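Local coordinates for thermoresistant glucokinase (Janibacter sp. HTCC2649, PDB 4EUN), which probably transfers phosphate from ATP to gluconate, as a gluconokinase-type sugar kinase, at residues Thr107-Lys112 with Gln156-Thr161; Asp127-Asp132 with Leu188-Ile193; Thr29-Val34 with Glu121-Val126; Ala70-Gly75 with His148-Ser153. One frame throughout, in Å; residues are numbered along the deposited sequence.

Interaction 1 (Thr107-Lys112 with Gln156-Thr161)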
loop_
_atom_site.group_PDB
_atom_site.type_symbol
_atom_site.label_atom_id
_atom_site.label_comp_id
_atom_site.label_asym_id
_atom_site.label_seq_id
_atom_site.Cartn_x
_atom_site.Cartn_y
_atom_site.Cartn_z
ATOM N N THR A 107 0.921 -3.652 6.091
ATOM C CA THR A 107 2.195 -3.280 6.699
ATOM C C THR A 107 1.941 -2.351 7.867
ATOM O O THR A 107 1.168 -1.408 7.730
ATOM C CB THR A 107 3.080 -2.556 5.691
ATOM O OG1 THR A 107 2.321 -1.513 5.067
ATOM C CG2 THR A 107 3.549 -3.512 4.611
ATOM N N CYS A 108 2.589 -2.616 9.000
ATOM C CA CYS A 108 2.525 -1.741 10.173
ATOM C C CYS A 108 3.925 -1.358 10.630
ATOM O O CYS A 108 4.858 -2.150 10.508
ATOM C CB CYS A 108 1.862 -2.455 11.354
ATOM S SG CYS A 108 0.110 -2.757 11.166
ATOM N N SER A 109 4.063 -0.166 11.206
ATOM C CA SER A 109 5.293 0.202 11.905
ATOM C C SER A 109 5.390 -0.578 13.221
ATOM O O SER A 109 4.733 -1.605 13.390
ATOM C CB SER A 109 5.323 1.705 12.164
ATOM O OG SER A 109 4.085 2.138 12.691
ATOM N N ALA A 110 6.224 -0.108 14.154
ATOM C CA ALA A 110 6.491 -0.860 15.380
ATOM C C ALA A 110 5.230 -1.060 16.213
ATOM O O ALA A 110 4.441 -0.131 16.397
ATOM C CB ALA A 110 7.539 -0.169 16.199
ATOM N N LEU A 111 5.045 -2.272 16.724
ATOM C CA LEU A 111 3.907 -2.534 17.582
ATOM C C LEU A 111 4.328 -3.152 18.907
ATOM O O LEU A 111 5.206 -4.027 18.958
ATOM C CB LEU A 111 2.961 -3.508 16.911
ATOM C CG LEU A 111 2.437 -3.123 15.534
ATOM C CD1 LEU A 111 1.707 -4.311 14.937
ATOM C CD2 LEU A 111 1.527 -1.924 15.657
ATOM N N LYS A 112 3.679 -2.695 19.973
ATOM C CA LYS A 112 3.754 -3.334 21.265
ATOM C C LYS A 112 2.862 -4.561 21.259
ATOM O O LYS A 112 1.958 -4.657 20.437
ATOM C CB LYS A 112 3.251 -2.372 22.335
ATOM C CG LYS A 112 4.084 -1.114 22.496
ATOM C CD LYS A 112 3.594 -0.330 23.718
ATOM C CE LYS A 112 4.341 0.985 23.882
ATOM N NZ LYS A 112 3.906 1.694 25.122
ATOM N N GLN A 156 15.076 5.453 16.931
ATOM C CA GLN A 156 15.342 5.038 18.305
ATOM C C GLN A 156 14.062 4.696 19.061
ATOM O O GLN A 156 13.960 3.630 19.685
ATOM C CB GLN A 156 16.109 6.129 19.062
ATOM C CG GLN A 156 16.316 5.822 20.537
ATOM C CD GLN A 156 17.028 6.948 21.273
ATOM O OE1 GLN A 156 16.566 8.092 21.278
ATOM N NE2 GLN A 156 18.159 6.628 21.899
ATOM N N SER A 157 13.082 5.598 18.989
ATOM C CA SER A 157 11.802 5.396 19.669
ATOM C C SER A 157 11.016 4.220 19.098
ATOM O O SER A 157 10.331 3.506 19.833
ATOM C CB SER A 157 10.944 6.665 19.634
ATOM O OG SER A 157 10.523 6.982 18.323
ATOM N N GLN A 158 11.113 4.017 17.789
ATOM C CA GLN A 158 10.439 2.895 17.154
ATOM C C GLN A 158 11.027 1.566 17.612
ATOM O O GLN A 158 10.296 0.613 17.876
ATOM C CB GLN A 158 10.499 3.036 15.625
ATOM C CG GLN A 158 9.496 4.030 15.073
ATOM C CD GLN A 158 8.161 3.366 14.797
ATOM O OE1 GLN A 158 8.072 2.476 13.957
ATOM N NE2 GLN A 158 7.126 3.768 15.535
ATOM N N LEU A 159 12.352 1.503 17.720
ATOM C CA LEU A 159 12.999 0.267 18.139
ATOM C C LEU A 159 12.665 -0.039 19.597
ATOM O O LEU A 159 12.643 -1.194 20.007
ATOM C CB LEU A 159 14.510 0.342 17.924
ATOM C CG LEU A 159 14.935 0.438 16.461
ATOM C CD1 LEU A 159 16.426 0.700 16.376
ATOM C CD2 LEU A 159 14.585 -0.832 15.709
ATOM N N ALA A 160 12.372 1.005 20.368
ATOM C CA ALA A 160 11.917 0.820 21.744
ATOM C C ALA A 160 10.466 0.321 21.819
ATOM O O ALA A 160 10.093 -0.376 22.760
ATOM C CB ALA A 160 12.080 2.106 22.529
ATOM N N THR A 161 9.659 0.675 20.821
ATOM C CA THR A 161 8.230 0.333 20.786
ATOM C C THR A 161 7.993 -1.089 20.272
ATOM O O THR A 161 7.014 -1.747 20.637
ATOM C CB THR A 161 7.459 1.348 19.896
ATOM O OG1 THR A 161 7.571 2.659 20.468
ATOM C CG2 THR A 161 5.983 0.980 19.756
HETATM O O HOH W 1 4.509 2.554 15.388
#
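The side-chain amide of Q158 reaches from its helix to the backbone of A110. Its OE1 accepts A110 N at 3.2 Å, and the N-H points almost straight at the oxygen (166°). The donor does not lie in the plane of the Q158 amide but is tilted from it by 29°. The Q158 chain is bent at chi2 (-88°), which folds the amide back toward the loop. The other end of the same amide, NE2, donates a hydrogen bond to a water at 2.9 Å. That water also donates to A110 O and pairs with S109 OG, so both ends of one glutamine side chain are tied to the loop. S109 CB lies 3.4 Å from Q158 OE1.

The loop 109-112 leaves the C-terminal end of strand 104-108 in the parallel sheet of a P-loop kinase fold. Helix 155-161 packs beside it, and the side chain of S109 comes near the probable Walker A loop.

A110 CB fits against the helix itself, 3.3 Å from Q158 O and 4.0 Å from T161 CB. T161 sits one turn further on. Its OG1 is turned back to S157 O, a bond of 3.0 Å, which leaves CG2 directed at the loop. There CG2 lies alongside A110 O and meets K112 CG at 3.9 Å. The K112 chain runs on extended past T161, and its NZ forms a salt bridge with D80.

Interaction 2 (Asp127-Asp132 with Leu188-Ile193)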
loop_
_atom_site.group_PDB
_atom_site.type_symbol
_atom_site.label_atom_id
_atom_site.label_comp_id
_atom_site.label_asym_id
_atom_site.label_seq_id
_atom_site.Cartn_x
_atom_site.Cartn_y
_atom_site.Cartn_z
ATOM N N ASP A 127 -1.732 -13.274 11.733
ATOM C CA ASP A 127 -0.382 -13.825 11.696
ATOM C C ASP A 127 0.595 -12.701 11.447
ATOM O O ASP A 127 0.372 -11.865 10.579
ATOM C CB ASP A 127 -0.260 -14.864 10.576
ATOM C CG ASP A 127 -1.212 -16.027 10.749
ATOM O OD1 ASP A 127 -1.198 -16.668 11.826
ATOM O OD2 ASP A 127 -1.984 -16.292 9.805
ATOM N N PHE A 128 1.686 -12.670 12.211
ATOM C CA PHE A 128 2.630 -11.569 12.107
ATOM C C PHE A 128 3.924 -11.982 11.442
ATOM O O PHE A 128 4.478 -13.035 11.747
ATOM C CB PHE A 128 2.926 -11.003 13.511
ATOM C CG PHE A 128 1.767 -10.266 14.097
ATOM C CD1 PHE A 128 0.758 -10.945 14.773
ATOM C CD2 PHE A 128 1.655 -8.890 13.925
ATOM C CE1 PHE A 128 -0.342 -10.257 15.283
ATOM C CE2 PHE A 128 0.566 -8.197 14.433
ATOM C CZ PHE A 128 -0.432 -8.881 15.111
ATOM N N LEU A 129 4.395 -11.155 10.515
ATOM C CA LEU A 129 5.746 -11.288 9.983
ATOM C C LEU A 129 6.529 -10.115 10.545
ATOM O O LEU A 129 6.266 -8.957 10.222
ATOM C CB LEU A 129 5.740 -11.253 8.452
ATOM C CG LEU A 129 4.850 -12.275 7.743
ATOM C CD1 LEU A 129 4.856 -11.998 6.247
ATOM C CD2 LEU A 129 5.307 -13.697 8.027
ATOM N N HIS A 130 7.482 -10.414 11.414
ATOM C CA HIS A 130 8.251 -9.366 12.082
ATOM C C HIS A 130 9.576 -9.143 11.347
ATOM O O HIS A 130 10.502 -9.946 11.462
ATOM C CB HIS A 130 8.489 -9.770 13.536
ATOM C CG HIS A 130 9.384 -8.844 14.297
ATOM N ND1 HIS A 130 9.929 -9.196 15.514
ATOM C CD2 HIS A 130 9.820 -7.589 14.031
ATOM C CE1 HIS A 130 10.678 -8.200 15.958
ATOM N NE2 HIS A 130 10.635 -7.217 15.081
ATOM N N LEU A 131 9.639 -8.064 10.569
ATOM C CA LEU A 131 10.805 -7.753 9.752
ATOM C C LEU A 131 11.724 -6.852 10.559
ATOM O O LEU A 131 11.336 -5.753 10.970
ATOM C CB LEU A 131 10.360 -7.053 8.466
ATOM C CG LEU A 131 11.376 -6.776 7.357
ATOM C CD1 LEU A 131 11.910 -8.059 6.756
ATOM C CD2 LEU A 131 10.692 -5.958 6.289
ATOM N N ASP A 132 12.943 -7.314 10.810
ATOM C CA ASP A 132 13.801 -6.567 11.699
ATOM C C ASP A 132 15.261 -6.945 11.528
ATOM O O ASP A 132 15.598 -7.899 10.829
ATOM C CB ASP A 132 13.348 -6.803 13.134
ATOM C CG ASP A 132 13.556 -5.601 14.015
ATOM O OD1 ASP A 132 14.394 -4.741 13.679
ATOM O OD2 ASP A 132 12.872 -5.509 15.051
ATOM N N LEU A 188 6.060 -17.215 2.882
ATOM C CA LEU A 188 5.055 -17.996 2.167
ATOM C C LEU A 188 5.012 -19.439 2.665
ATOM O O LEU A 188 3.936 -20.026 2.806
ATOM C CB LEU A 188 5.328 -17.967 0.657
ATOM C CG LEU A 188 5.011 -16.660 -0.079
ATOM C CD1 LEU A 188 5.520 -16.687 -1.514
ATOM C CD2 LEU A 188 3.519 -16.399 -0.052
ATOM N N THR A 189 6.186 -20.006 2.935
ATOM C CA THR A 189 6.270 -21.369 3.449
ATOM C C THR A 189 5.610 -21.440 4.819
ATOM O O THR A 189 4.834 -22.353 5.103
ATOM C CB THR A 189 7.734 -21.854 3.554
ATOM O OG1 THR A 189 8.320 -21.912 2.248
ATOM C CG2 THR A 189 7.792 -23.236 4.176
ATOM N N TRP A 190 5.911 -20.464 5.668
ATOM C CA TRP A 190 5.349 -20.447 7.005
ATOM C C TRP A 190 3.836 -20.180 7.018
ATOM O O TRP A 190 3.083 -20.888 7.690
ATOM C CB TRP A 190 6.080 -19.434 7.885
ATOM C CG TRP A 190 5.520 -19.411 9.253
ATOM C CD1 TRP A 190 5.670 -20.368 10.215
ATOM C CD2 TRP A 190 4.688 -18.397 9.816
ATOM N NE1 TRP A 190 4.984 -20.004 11.347
ATOM C CE2 TRP A 190 4.377 -18.796 11.131
ATOM C CE3 TRP A 190 4.176 -17.188 9.337
ATOM C CZ2 TRP A 190 3.575 -18.023 11.974
ATOM C CZ3 TRP A 190 3.387 -16.422 10.173
ATOM C CH2 TRP A 190 3.088 -16.844 11.475
ATOM N N LEU A 191 3.401 -19.162 6.279
ATOM C CA LEU A 191 1.992 -18.773 6.253
ATOM C C LEU A 191 1.100 -19.890 5.729
ATOM O O LEU A 191 -0.034 -20.053 6.181
ATOM C CB LEU A 191 1.799 -17.524 5.387
ATOM C CG LEU A 191 2.302 -16.205 5.968
ATOM C CD1 LEU A 191 2.298 -15.123 4.908
ATOM C CD2 LEU A 191 1.422 -15.800 7.134
ATOM N N ASP A 192 1.621 -20.642 4.762
ATOM C CA ASP A 192 0.894 -21.732 4.119
ATOM C C ASP A 192 -0.531 -21.328 3.747
ATOM O O ASP A 192 -1.498 -21.996 4.114
ATOM C CB ASP A 192 0.889 -22.978 5.003
ATOM C CG ASP A 192 0.406 -24.209 4.264
ATOM O OD1 ASP A 192 0.504 -24.233 3.018
ATOM O OD2 ASP A 192 -0.079 -25.146 4.928
ATOM N N ILE A 193 -0.649 -20.215 3.032
ATOM C CA ILE A 193 -1.945 -19.716 2.602
ATOM C C ILE A 193 -2.549 -20.733 1.656
ATOM O O ILE A 193 -1.905 -21.148 0.695
ATOM C CB ILE A 193 -1.818 -18.367 1.868
ATOM C CG1 ILE A 193 -1.104 -17.329 2.744
ATOM C CG2 ILE A 193 -3.188 -17.874 1.438
ATOM C CD1 ILE A 193 -1.896 -16.890 3.954
#
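Strand 127-132 lies between strands 31-35 and 171-175 in the parallel sheet, and the end of helix 180-191 packs across one face of it. The helix follows the edge strand 171-175 and returns over the sheet, as helices do in a three-layer alpha/beta kinase fold. W190 and L191 are its contact residues.

The six-membered part of the W190 indole does the touching. CE3 meets L129 CD2 at 3.9 Å, and CZ3 lies 4.0 Å from D127 CB. F128 O is 3.9 Å from the same CZ3. All three approach the ring obliquely. The W190 side chain has CG anti to its backbone N (chi1 -180°), which swings the indole down onto the strand. L129 and W190 run past each other in opposite directions.

L191 fills the next place along. Its CD2 touches D127 CB at 3.9 Å, and its CD1 faces L129 CD1 at 4.3 Å. V32 and V49 also pack on L191, so the leucine joins this strand to its neighbour and to helix 42-53. The carboxylate of D127 has its own partners, with OD1 bonded to S170 OG and OD2 in a salt bridge with R30.

R30 NH2 also bonds L191 O. One guanidinium thus ties the strand start to the helix end, while the direct contact between the two segments rests on apolar packing and van der Waals touch.

Interaction 3 (Thr29-Val34 with Glu121-Val126)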
loop_
_atom_site.group_PDB
_atom_site.type_symbol
_atom_site.label_atom_id
_atom_site.label_comp_id
_atom_site.label_asym_id
_atom_site.label_seq_id
_atom_site.Cartn_x
_atom_site.Cartn_y
_atom_site.Cartn_z
ATOM N N THR A 29 -10.663 -17.157 6.185
ATOM C CA THR A 29 -9.894 -16.042 5.660
ATOM C C THR A 29 -8.597 -15.932 6.431
ATOM O O THR A 29 -8.499 -16.415 7.561
ATOM C CB THR A 29 -10.673 -14.716 5.694
ATOM O OG1 THR A 29 -11.042 -14.401 7.039
ATOM C CG2 THR A 29 -11.936 -14.828 4.842
ATOM N N ARG A 30 -7.595 -15.320 5.813
ATOM C CA ARG A 30 -6.299 -15.148 6.459
ATOM C C ARG A 30 -5.985 -13.674 6.547
ATOM O O ARG A 30 -6.369 -12.889 5.670
ATOM C CB ARG A 30 -5.202 -15.849 5.662
ATOM C CG ARG A 30 -5.398 -17.348 5.518
ATOM C CD ARG A 30 -5.317 -18.052 6.864
ATOM N NE ARG A 30 -4.008 -17.858 7.486
ATOM C CZ ARG A 30 -2.938 -18.608 7.232
ATOM N NH1 ARG A 30 -3.009 -19.605 6.364
ATOM N NH2 ARG A 30 -1.790 -18.352 7.843
ATOM N N HIS A 31 -5.277 -13.291 7.605
ATOM C CA HIS A 31 -4.971 -11.893 7.833
ATOM C C HIS A 31 -3.571 -11.772 8.381
ATOM O O HIS A 31 -3.273 -12.273 9.463
ATOM C CB HIS A 31 -6.027 -11.278 8.759
ATOM C CG HIS A 31 -7.415 -11.522 8.261
ATOM N ND1 HIS A 31 -7.998 -10.730 7.295
ATOM C CD2 HIS A 31 -8.296 -12.520 8.513
ATOM C CE1 HIS A 31 -9.191 -11.219 6.992
ATOM N NE2 HIS A 31 -9.395 -12.299 7.716
ATOM N N VAL A 32 -2.716 -11.124 7.599
ATOM C CA VAL A 32 -1.289 -11.068 7.890
ATOM C C VAL A 32 -0.911 -9.629 8.167
ATOM O O VAL A 32 -1.393 -8.717 7.506
ATOM C CB VAL A 32 -0.464 -11.599 6.688
ATOM C CG1 VAL A 32 1.031 -11.589 7.002
ATOM C CG2 VAL A 32 -0.917 -13.009 6.312
ATOM N N VAL A 33 -0.051 -9.428 9.163
ATOM C CA VAL A 33 0.507 -8.112 9.440
ATOM C C VAL A 33 2.019 -8.200 9.332
ATOM O O VAL A 33 2.634 -9.025 10.006
ATOM C CB VAL A 33 0.115 -7.600 10.854
ATOM C CG1 VAL A 33 0.857 -6.305 11.180
ATOM C CG2 VAL A 33 -1.396 -7.381 10.928
ATOM N N VAL A 34 2.606 -7.364 8.474
ATOM C CA VAL A 34 4.058 -7.260 8.382
ATOM C C VAL A 34 4.430 -6.084 9.250
ATOM O O VAL A 34 4.067 -4.953 8.965
ATOM C CB VAL A 34 4.544 -7.005 6.942
ATOM C CG1 VAL A 34 6.076 -7.036 6.895
ATOM C CG2 VAL A 34 3.950 -8.062 5.987
ATOM N N GLU A 121 -8.472 -8.330 18.016
ATOM C CA GLU A 121 -9.889 -8.185 18.369
ATOM C C GLU A 121 -10.788 -8.121 17.137
ATOM O O GLU A 121 -12.004 -8.262 17.247
ATOM C CB GLU A 121 -10.118 -6.943 19.243
ATOM C CG GLU A 121 -9.415 -6.976 20.599
ATOM C CD GLU A 121 -9.619 -5.694 21.397
ATOM O OE1 GLU A 121 -10.416 -4.835 20.959
ATOM O OE2 GLU A 121 -8.978 -5.543 22.459
ATOM N N GLY A 122 -10.190 -7.907 15.967
ATOM C CA GLY A 122 -10.947 -7.779 14.732
ATOM C C GLY A 122 -11.290 -9.098 14.062
ATOM O O GLY A 122 -12.341 -9.682 14.328
ATOM N N PRO A 123 -10.398 -9.576 13.179
ATOM C CA PRO A 123 -10.650 -10.772 12.366
ATOM C C PRO A 123 -10.412 -12.054 13.164
ATOM O O PRO A 123 -9.888 -11.999 14.277
ATOM C CB PRO A 123 -9.619 -10.634 11.243
ATOM C CG PRO A 123 -8.459 -9.940 11.916
ATOM C CD PRO A 123 -9.083 -8.969 12.884
ATOM N N PRO A 124 -10.793 -13.209 12.601
ATOM C CA PRO A 124 -10.711 -14.437 13.401
ATOM C C PRO A 124 -9.294 -14.881 13.758
ATOM O O PRO A 124 -9.139 -15.688 14.680
ATOM C CB PRO A 124 -11.380 -15.484 12.499
ATOM C CG PRO A 124 -12.267 -14.701 11.599
ATOM C CD PRO A 124 -11.530 -13.419 11.342
ATOM N N SER A 125 -8.287 -14.374 13.052
ATOM C CA SER A 125 -6.894 -14.670 13.384
ATOM C C SER A 125 -6.003 -13.606 12.768
ATOM O O SER A 125 -6.387 -12.963 11.788
ATOM C CB SER A 125 -6.477 -16.042 12.852
ATOM O OG SER A 125 -6.589 -16.086 11.438
ATOM N N VAL A 126 -4.821 -13.405 13.352
ATOM C CA VAL A 126 -3.805 -12.537 12.759
ATOM C C VAL A 126 -2.410 -13.157 12.871
ATOM O O VAL A 126 -1.962 -13.523 13.965
ATOM C CB VAL A 126 -3.778 -11.125 13.387
ATOM C CG1 VAL A 126 -2.817 -10.226 12.607
ATOM C CG2 VAL A 126 -5.159 -10.497 13.389
HETATM O O HOH W 2 -4.620 -15.457 9.449
#
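P123 CB sits over one face of the H31 imidazole, in a CH-pi contact 3.8 Å from the ring centroid and 21° off the ring normal. It sits off-centre, closest to H31 CD2. S125 O lies near the plane of the same ring, at its edge, and is 3.5 Å from H31 CB. This carbonyl is buried and has no polar partner in the model. H31 is held at both nitrogens. NE2 pairs with T29 OG1 at 2.8 Å, and ND1 bonds T104 OG1 on the neighbouring strand. These two bonds fix the rotation of the ring that P123 rests on.

Apolar contact continues further along strand 31-35. V33 CG2 meets V126 CG1 at 3.6 Å. With chi1 at -173°, V126 CG1 is trans to the amide nitrogen, and that methyl meets V33.

The backbones meet through a CA-H...O contact from V126 CA to H31 O, 3.3 Å long with 149° at the hydrogen.

One water bridges the two segments. It accepts H31 N at 2.9 Å and R30 NE at 3.2 Å, the latter at the edge of the guanidinium and in its plane. It also pairs with S125 OG at 2.9 Å.

Helix 80-99 packs nearby, with A98 touching H31 and P124. The segment 121-126 is the loop that brings the chain from helix 113-119 into strand 127-132. It enters beside the central strand 31-35, whose far end leads to the probable P-loop. This is the parallel sheet of a P-loop kinase fold, where two neighbouring strands begin.

Interaction 4 (Ala70-Gly75 with His148-Ser153)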
loop_
_atom_site.group_PDB
_atom_site.type_symbol
_atom_site.label_atom_id
_atom_site.label_comp_id
_atom_site.label_asym_id
_atom_site.label_seq_id
_atom_site.Cartn_x
_atom_site.Cartn_y
_atom_site.Cartn_z
ATOM N N ALA A 70 1.432 13.990 10.450
ATOM C CA ALA A 70 2.215 15.229 10.551
ATOM C C ALA A 70 3.050 15.307 11.830
ATOM O O ALA A 70 4.188 15.780 11.795
ATOM C CB ALA A 70 1.307 16.435 10.428
ATOM N N THR A 71 2.476 14.854 12.944
ATOM C CA THR A 71 3.157 14.871 14.245
ATOM C C THR A 71 4.410 14.009 14.180
ATOM O O THR A 71 5.488 14.432 14.606
ATOM C CB THR A 71 2.216 14.376 15.356
ATOM O OG1 THR A 71 1.120 15.293 15.477
ATOM C CG2 THR A 71 2.944 14.303 16.690
ATOM N N MET A 72 4.280 12.806 13.631
ATOM C CA MET A 72 5.425 11.922 13.482
ATOM C C MET A 72 6.443 12.488 12.512
ATOM O O MET A 72 7.644 12.337 12.718
ATOM C CB MET A 72 4.991 10.523 13.040
ATOM C CG MET A 72 4.209 9.797 14.082
ATOM S SD MET A 72 3.901 8.092 13.590
ATOM C CE MET A 72 2.588 8.322 12.390
ATOM N N GLN A 73 5.979 13.150 11.455
ATOM C CA GLN A 73 6.922 13.709 10.490
ATOM C C GLN A 73 7.800 14.815 11.077
ATOM O O GLN A 73 8.880 15.100 10.551
ATOM C CB GLN A 73 6.210 14.200 9.231
ATOM C CG GLN A 73 5.749 13.050 8.348
ATOM C CD GLN A 73 5.103 13.541 7.079
ATOM O OE1 GLN A 73 4.359 14.521 7.095
ATOM N NE2 GLN A 73 5.401 12.878 5.966
ATOM N N ARG A 74 7.327 15.455 12.143
ATOM C CA ARG A 74 8.144 16.459 12.831
ATOM C C ARG A 74 9.088 15.821 13.840
ATOM O O ARG A 74 9.899 16.514 14.458
ATOM C CB ARG A 74 7.275 17.534 13.505
ATOM C CG ARG A 74 6.487 18.368 12.506
ATOM C CD ARG A 74 5.899 19.637 13.098
ATOM N NE ARG A 74 5.131 19.371 14.312
ATOM C CZ ARG A 74 3.875 18.940 14.330
ATOM N NH1 ARG A 74 3.227 18.719 13.196
ATOM N NH2 ARG A 74 3.264 18.738 15.489
ATOM N N GLY A 75 8.982 14.505 14.006
ATOM C CA GLY A 75 9.883 13.767 14.880
ATOM C C GLY A 75 9.332 13.481 16.262
ATOM O O GLY A 75 10.081 13.085 17.166
ATOM N N HIS A 148 12.531 10.808 2.609
ATOM C CA HIS A 148 12.006 9.998 3.694
ATOM C C HIS A 148 10.624 10.474 4.087
ATOM O O HIS A 148 10.381 11.672 4.250
ATOM C CB HIS A 148 12.947 10.001 4.901
ATOM C CG HIS A 148 14.282 9.385 4.618
ATOM N ND1 HIS A 148 15.445 10.119 4.563
ATOM C CD2 HIS A 148 14.629 8.104 4.347
ATOM C CE1 HIS A 148 16.457 9.315 4.284
ATOM N NE2 HIS A 148 15.988 8.088 4.148
ATOM N N PHE A 149 9.718 9.518 4.229
ATOM C CA PHE A 149 8.371 9.802 4.683
ATOM C C PHE A 149 8.410 10.157 6.173
ATOM O O PHE A 149 7.698 11.056 6.632
ATOM C CB PHE A 149 7.496 8.578 4.399
ATOM C CG PHE A 149 6.122 8.674 4.961
ATOM C CD1 PHE A 149 5.320 9.780 4.693
ATOM C CD2 PHE A 149 5.618 7.650 5.752
ATOM C CE1 PHE A 149 4.046 9.871 5.233
ATOM C CE2 PHE A 149 4.339 7.723 6.278
ATOM C CZ PHE A 149 3.551 8.833 6.018
ATOM N N MET A 150 9.280 9.476 6.915
ATOM C CA MET A 150 9.445 9.722 8.349
ATOM C C MET A 150 10.893 10.069 8.664
ATOM O O MET A 150 11.812 9.577 8.006
ATOM C CB MET A 150 9.029 8.483 9.148
ATOM C CG MET A 150 7.534 8.223 9.121
ATOM S SD MET A 150 6.675 9.470 10.093
ATOM C CE MET A 150 5.109 9.595 9.241
ATOM N N PRO A 151 11.107 10.907 9.687
ATOM C CA PRO A 151 12.479 11.330 9.984
ATOM C C PRO A 151 13.297 10.205 10.597
ATOM O O PRO A 151 12.755 9.382 11.331
ATOM C CB PRO A 151 12.292 12.457 11.011
ATOM C CG PRO A 151 10.903 12.259 11.566
ATOM C CD PRO A 151 10.100 11.653 10.460
ATOM N N ALA A 152 14.587 10.171 10.281
ATOM C CA ALA A 152 15.494 9.176 10.821
ATOM C C ALA A 152 15.520 9.186 12.343
ATOM O O ALA A 152 15.801 8.160 12.963
ATOM C CB ALA A 152 16.893 9.390 10.265
ATOM N N SER A 153 15.246 10.347 12.937
ATOM C CA SER A 153 15.312 10.500 14.389
ATOM C C SER A 153 14.268 9.652 15.110
ATOM O O SER A 153 14.398 9.396 16.308
ATOM C CB SER A 153 15.155 11.971 14.791
ATOM O OG SER A 153 13.842 12.428 14.518
HETATM O O HOH W 3 12.275 11.782 17.266
#
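Q73 reaches across from the last turn of helix 66-73 to the loop 148-153. From CB the chain runs straight out (chi2 -177°). CG lies against both M150 CE (3.6 Å) and F149 O (3.3 Å). CD lies 3.6 Å from F149 O, and NE2 donates to that oxygen at 3.0 Å. The oxygen is met on a lone pair, in its carbonyl plane, and the bond is fairly straight (154°). NE2 also lies 3.4 Å from F149 CD1, with amide and ring planes 65° apart.

M150 bends at chi2 and chi3. This lays its CE over one face of the F149 ring and its SD against M72 CB at 3.6 Å. P151 covers the helix end, where its CD meets M72 O at 3.4 Å. G75 then ends the helix in a Schellman motif, with G75 N bonded to M72 O. A water joins G75 O to S153 OG.

The second subunit packs on this region, with its V102 against Q73 and its H200 against P151. A single side-chain hydrogen bond, Q73 NE2 to F149 O, holds a loop at the subunit interface to the helix end, while methionine and proline supply the apolar contact beside it.

How the interactions relate
Interactions 1, 2 and 3 all reach the one parallel sheet, while interaction 4 lies away from it. Interaction 2 is a buried contact, mostly of apolar groups. Interaction 3 is partly buried and mixes ring packing with water. The two share neighbouring strands, since V33 N and V33 O probably bond D127 O and L129 N. Interaction 1 is also partly buried. It joins the sheet through C108 N, a probable bond to V34 O, and touches interaction 2 where L111 meets F128. Its own contact combines a glutamine amide with packing of T161. Interaction 4, partly buried too, also uses a glutamine, but near the second subunit and farthest of the four from the chain centre.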